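Local coordinates for protein nucleocapsid (Crimean-congo hemorrhagic fever virus, PDB 4AKL) that binds single- and double-stranded RNA, probably takes part in packaging the viral genome, and probably also cuts double-stranded DNA without sequence preference, at residues 34-39 / 402-407; 219-224 / 277-282. All coordinates share one frame; numbering follows the deposited sequence.

Contact 1. Residues 34-39 / 402-407; sequences YSFCES and DAALGS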
loop_
_atom_site.group_PDB
_atom_site.type_symbol
_atom_site.label_atom_id
_atom_site.label_comp_id
_atom_site.label_asym_id
_atom_site.label_seq_id
_atom_site.Cartn_x
_atom_site.Cartn_y
_atom_site.Cartn_z
ATOM N N TYR A 34 17.175 11.296 9.986
ATOM C CA TYR A 34 18.532 11.724 9.591
ATOM C C TYR A 34 18.934 11.147 8.204
ATOM O O TYR A 34 18.661 9.971 7.876
ATOM C CB TYR A 34 19.547 11.313 10.625
ATOM C CG TYR A 34 19.692 12.282 11.801
ATOM C CD1 TYR A 34 20.434 13.432 11.678
ATOM C CD2 TYR A 34 19.086 12.023 13.026
ATOM C CE1 TYR A 34 20.585 14.336 12.773
ATOM C CE2 TYR A 34 19.216 12.887 14.110
ATOM C CZ TYR A 34 19.960 14.041 13.980
ATOM O OH TYR A 34 20.080 14.890 15.067
ATOM N N SER A 35 19.576 11.994 7.411
ATOM C CA SER A 35 19.895 11.688 6.047
ATOM C C SER A 35 21.086 12.495 5.586
ATOM O O SER A 35 21.708 13.241 6.374
ATOM C CB SER A 35 18.683 12.037 5.168
ATOM O OG SER A 35 18.604 13.418 4.994
ATOM N N PHE A 36 21.417 12.353 4.309
ATOM C CA PHE A 36 22.522 13.123 3.694
ATOM C C PHE A 36 22.065 14.477 3.119
ATOM O O PHE A 36 22.859 15.183 2.468
ATOM C CB PHE A 36 23.216 12.267 2.605
ATOM C CG PHE A 36 24.141 11.230 3.163
ATOM C CD1 PHE A 36 25.422 11.583 3.565
ATOM C CD2 PHE A 36 23.726 9.906 3.291
ATOM C CE1 PHE A 36 26.276 10.644 4.081
ATOM C CE2 PHE A 36 24.568 8.932 3.815
ATOM C CZ PHE A 36 25.848 9.291 4.223
ATOM N N CYS A 37 20.815 14.858 3.382
ATOM C CA CYS A 37 20.219 16.041 2.744
ATOM C C CYS A 37 20.615 17.372 3.398
ATOM O O CYS A 37 20.077 17.755 4.434
ATOM C CB CYS A 37 18.675 15.913 2.690
ATOM S SG CYS A 37 17.860 17.115 1.648
ATOM N N GLU A 38 21.545 18.074 2.755
ATOM C CA GLU A 38 21.970 19.423 3.200
ATOM C C GLU A 38 21.163 20.591 2.644
ATOM O O GLU A 38 21.271 21.695 3.141
ATOM C CB GLU A 38 23.439 19.631 2.892
ATOM C CG GLU A 38 24.330 19.077 4.013
ATOM C CD GLU A 38 25.765 19.012 3.602
ATOM O OE1 GLU A 38 26.028 19.043 2.367
ATOM O OE2 GLU A 38 26.628 18.930 4.494
ATOM N N SER A 39 20.362 20.364 1.623
ATOM C CA SER A 39 19.533 21.444 1.054
ATOM C C SER A 39 18.445 20.885 0.200
ATOM O O SER A 39 18.594 19.829 -0.402
ATOM C CB SER A 39 20.378 22.419 0.216
ATOM O OG SER A 39 20.968 21.737 -0.854
ATOM N N ASP A 402 29.226 3.986 1.057
ATOM C CA ASP A 402 28.853 4.451 -0.262
ATOM C C ASP A 402 27.454 5.071 -0.317
ATOM O O ASP A 402 27.149 5.755 -1.305
ATOM C CB ASP A 402 28.971 3.323 -1.320
ATOM C CG ASP A 402 30.410 2.997 -1.670
ATOM O OD1 ASP A 402 31.305 3.743 -1.227
ATOM O OD2 ASP A 402 30.633 1.991 -2.390
ATOM N N ALA A 403 26.595 4.859 0.704
ATOM C CA ALA A 403 25.300 5.608 0.760
ATOM C C ALA A 403 25.531 7.121 0.618
ATOM O O ALA A 403 24.702 7.817 0.041
ATOM C CB ALA A 403 24.525 5.309 2.032
ATOM N N ALA A 404 26.666 7.617 1.128
ATOM C CA ALA A 404 26.995 9.037 1.020
ATOM C C ALA A 404 27.082 9.527 -0.434
ATOM O O ALA A 404 26.822 10.696 -0.698
ATOM C CB ALA A 404 28.347 9.397 1.851
ATOM N N LEU A 405 27.424 8.653 -1.380
ATOM C CA LEU A 405 27.441 9.037 -2.812
ATOM C C LEU A 405 26.029 9.437 -3.310
ATOM O O LEU A 405 25.862 10.172 -4.295
ATOM C CB LEU A 405 27.992 7.902 -3.673
ATOM C CG LEU A 405 29.433 7.428 -3.389
ATOM C CD1 LEU A 405 29.729 6.135 -4.101
ATOM C CD2 LEU A 405 30.472 8.518 -3.780
ATOM N N GLY A 406 25.029 8.913 -2.614
ATOM C CA GLY A 406 23.625 9.242 -2.847
ATOM C C GLY A 406 23.036 8.320 -3.886
ATOM O O GLY A 406 23.541 8.244 -4.978
ATOM N N SER A 407 21.944 7.629 -3.538
ATOM C CA SER A 407 21.224 6.785 -4.521
ATOM C C SER A 407 19.754 7.112 -4.346
ATOM O O SER A 407 19.217 6.966 -3.258
ATOM C CB SER A 407 21.557 5.310 -4.333
ATOM O OG SER A 407 20.856 4.555 -5.247
#
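Phe36 makes this contact, laying one face of its ring on the short 3-10 turn that carries Ala403 and Ala404. Just ahead of it, Ser35 sets up the bend: its OG accepts from Cys37 N at 3.1 Å, which makes an ST turn across Phe36, and the same hydroxyl is hydrogen-bonded to Thr31 OG1. Ser35 is also hydrogen-bonded through its backbone to Val27.

At Phe36 itself the side chain leaves toward the other segment. With CG anti to the carbonyl carbon (chi1 -77°), the ring reaches out to Ala404, whose CA sits 3.5 Å from the ring centroid and 18° off its normal, a CH-pi contact over the face but offset toward the rim. The methyl of Ala404 lies at the far end of the ring, with CB 3.3 Å from Phe36 CE1, which is tight. Across the ring from CE1, Phe36 CE2 comes 4.0 Å from Ala403 CB, and the Ala403 carbonyl carbon approaches the ring obliquely. Asn24, at the end of helix 10-24, touches both Phe36 and Ala404, and Leu26 packs on the phenylalanine too.

The 3-10 turn itself is closed by two backbone bonds, Leu405 N to Asp402 O and Gly406 N to Ala403 O, and Lys72 NZ bonds to the carbonyl oxygens of Leu405 and Gly406.

The contact joins the loop between helices 10-24 and 45-52 to the loop between helices 385-392 and 425-440. Between these segments the join is apolar, carried by CH-pi and van der Waals contact of one aromatic ring with Ala403 and Ala404.

Contact 2. Residues 219-224 / 277-282; sequences DINKSG and VTNLLK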
loop_
_atom_site.group_PDB
_atom_site.type_symbol
_atom_site.label_atom_id
_atom_site.label_comp_id
_atom_site.label_asym_id
_atom_site.label_seq_id
_atom_site.Cartn_x
_atom_site.Cartn_y
_atom_site.Cartn_z
ATOM N N ASP A 219 -41.780 -11.484 4.780
ATOM C CA ASP A 219 -41.042 -12.737 4.860
ATOM C C ASP A 219 -39.540 -12.510 5.048
ATOM O O ASP A 219 -38.963 -11.561 4.487
ATOM C CB ASP A 219 -41.266 -13.580 3.614
ATOM C CG ASP A 219 -40.805 -15.009 3.816
ATOM O OD1 ASP A 219 -41.392 -15.682 4.708
ATOM O OD2 ASP A 219 -39.864 -15.420 3.095
ATOM N N ILE A 220 -38.917 -13.399 5.829
ATOM C CA ILE A 220 -37.499 -13.302 6.160
ATOM C C ILE A 220 -36.577 -13.272 4.907
ATOM O O ILE A 220 -35.497 -12.673 4.935
ATOM C CB ILE A 220 -37.088 -14.458 7.103
ATOM C CG1 ILE A 220 -35.781 -14.155 7.812
ATOM C CG2 ILE A 220 -36.988 -15.790 6.337
ATOM C CD1 ILE A 220 -35.825 -12.945 8.710
ATOM N N ASN A 221 -37.014 -13.904 3.827
ATOM C CA ASN A 221 -36.228 -13.966 2.605
ATOM C C ASN A 221 -36.546 -12.838 1.628
ATOM O O ASN A 221 -35.870 -12.717 0.602
ATOM C CB ASN A 221 -36.433 -15.317 1.924
ATOM C CG ASN A 221 -36.019 -16.476 2.810
ATOM O OD1 ASN A 221 -34.900 -16.500 3.338
ATOM N ND2 ASN A 221 -36.917 -17.446 2.983
ATOM N N LYS A 222 -37.550 -12.007 1.943
ATOM C CA LYS A 222 -37.988 -10.936 1.010
ATOM C C LYS A 222 -36.807 -10.122 0.445
ATOM O O LYS A 222 -36.009 -9.551 1.200
ATOM C CB LYS A 222 -39.033 -9.977 1.651
ATOM C CG LYS A 222 -39.758 -9.112 0.599
ATOM C CD LYS A 222 -40.837 -8.186 1.162
ATOM C CE LYS A 222 -41.472 -7.341 0.019
ATOM N NZ LYS A 222 -42.336 -6.245 0.518
ATOM N N SER A 223 -36.693 -10.092 -0.875
ATOM C CA SER A 223 -35.693 -9.252 -1.526
ATOM C C SER A 223 -36.322 -7.904 -1.863
ATOM O O SER A 223 -37.510 -7.824 -2.207
ATOM C CB SER A 223 -35.092 -9.924 -2.785
ATOM O OG SER A 223 -36.041 -10.688 -3.499
ATOM N N GLY A 224 -35.525 -6.846 -1.746
ATOM C CA GLY A 224 -35.945 -5.506 -2.162
ATOM C C GLY A 224 -35.454 -5.377 -3.575
ATOM O O GLY A 224 -35.344 -6.378 -4.281
ATOM N N VAL A 277 -32.996 -21.533 9.348
ATOM C CA VAL A 277 -31.613 -21.451 9.786
ATOM C C VAL A 277 -30.698 -21.381 8.555
ATOM O O VAL A 277 -29.839 -20.475 8.454
ATOM C CB VAL A 277 -31.172 -22.664 10.671
ATOM C CG1 VAL A 277 -29.609 -22.794 10.709
ATOM C CG2 VAL A 277 -31.763 -22.580 12.078
ATOM N N THR A 278 -30.894 -22.336 7.632
ATOM C CA THR A 278 -30.152 -22.363 6.381
ATOM C C THR A 278 -30.221 -21.012 5.692
ATOM O O THR A 278 -29.191 -20.481 5.288
ATOM C CB THR A 278 -30.679 -23.475 5.422
ATOM O OG1 THR A 278 -30.481 -24.743 6.029
ATOM C CG2 THR A 278 -29.928 -23.458 4.058
ATOM N N ASN A 279 -31.435 -20.457 5.583
ATOM C CA ASN A 279 -31.650 -19.213 4.838
ATOM C C ASN A 279 -31.056 -17.969 5.469
ATOM O O ASN A 279 -30.558 -17.086 4.751
ATOM C CB ASN A 279 -33.138 -18.991 4.569
ATOM C CG ASN A 279 -33.659 -19.866 3.461
ATOM O OD1 ASN A 279 -32.899 -20.359 2.617
ATOM N ND2 ASN A 279 -34.965 -20.055 3.443
ATOM N N LEU A 280 -31.101 -17.892 6.795
ATOM C CA LEU A 280 -30.461 -16.797 7.513
ATOM C C LEU A 280 -28.956 -16.807 7.251
ATOM O O LEU A 280 -28.351 -15.733 7.079
ATOM C CB LEU A 280 -30.768 -16.848 9.016
ATOM C CG LEU A 280 -32.120 -16.229 9.406
ATOM C CD1 LEU A 280 -32.645 -16.701 10.788
ATOM C CD2 LEU A 280 -31.983 -14.675 9.332
ATOM N N LEU A 281 -28.348 -18.009 7.201
ATOM C CA LEU A 281 -26.895 -18.119 6.911
ATOM C C LEU A 281 -26.524 -17.644 5.503
ATOM O O LEU A 281 -25.462 -17.010 5.340
ATOM C CB LEU A 281 -26.362 -19.539 7.166
ATOM C CG LEU A 281 -26.444 -19.972 8.641
ATOM C CD1 LEU A 281 -26.090 -21.461 8.827
ATOM C CD2 LEU A 281 -25.548 -19.066 9.520
ATOM N N LYS A 282 -27.367 -17.941 4.495
ATOM C CA LYS A 282 -27.162 -17.409 3.134
ATOM C C LYS A 282 -27.180 -15.888 3.216
ATOM O O LYS A 282 -26.347 -15.219 2.637
ATOM C CB LYS A 282 -28.251 -17.847 2.136
ATOM C CG LYS A 282 -28.570 -19.323 2.065
ATOM C CD LYS A 282 -27.382 -20.149 1.697
ATOM C CE LYS A 282 -27.774 -21.626 1.544
ATOM N NZ LYS A 282 -26.938 -22.314 0.526
#
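Asn221 and Ile220, side by side in a type I beta turn, face Asn279 and Leu280 on helix 270-292. The turn runs from Asp219 to Lys222 and is closed by Lys222 N bonding to Asp219 O at 2.9 Å; Asp219 OD2 adds a weak bond from Asn221 N at 3.3 Å. Asp219 O also takes a bond from Trp217 NE1.

Take Asn221 from CB outward. CB leaves the backbone at a slant to the helix rather than straight at it, and CG, anti to the carbonyl carbon (chi1 -60°), swings the amide over to Asn279. There Asn221 CG stands 4.2 Å from Asn279 CG. At the tip, Asn221 OD1 lies 3.3 Å from Asn279 CB, and it is hydrogen-bonded to His283 NE2, one helical turn further along from Asn279. Asn221 ND2 comes 4.1 Å from Asn279 CG. The two side chains cross at about a right angle, and their amide planes are also turned 88° apart, so the groups meet crosswise and do not stack.

Beside this polar pair is an apolar one. Ile220 points toward the helix, and its CG1, anti to the backbone N (chi1 -162°), sits 4.1 Å from Leu280 CD2. Leu280 goes on to pack against Val254 and Leu257 of helix 245-263 and against Ala212, while Ile220 rests on Pro215.

Chemically the contact has two halves: a buried hydrocarbon touch that continues into the packing between helices, and a partly exposed amide whose oxygen, by accepting from His283, probably settles how Asn221 is turned.

How the contacts relate
From the N terminus, the chain leaves helix 10-24 and enters the loop with 34-39, and 402-407, in the loop between helices 385-392 and 425-440, comes back to meet it; contact 1 therefore closes a loop of 362 intervening residues, much of it helical. Contact 2 is nested inside, joining the loop between helices 195-204 and 230-242 to helix 270-292, which begins just after the DEVD motif, Asp266 to Asp269. The two contacts lie on opposite sides of the chain's centre, their own centres about 63 Å apart. Contact 1 ties early and late parts of the sequence together; contact 2 ties a loop to a helix within the intervening part of the chain.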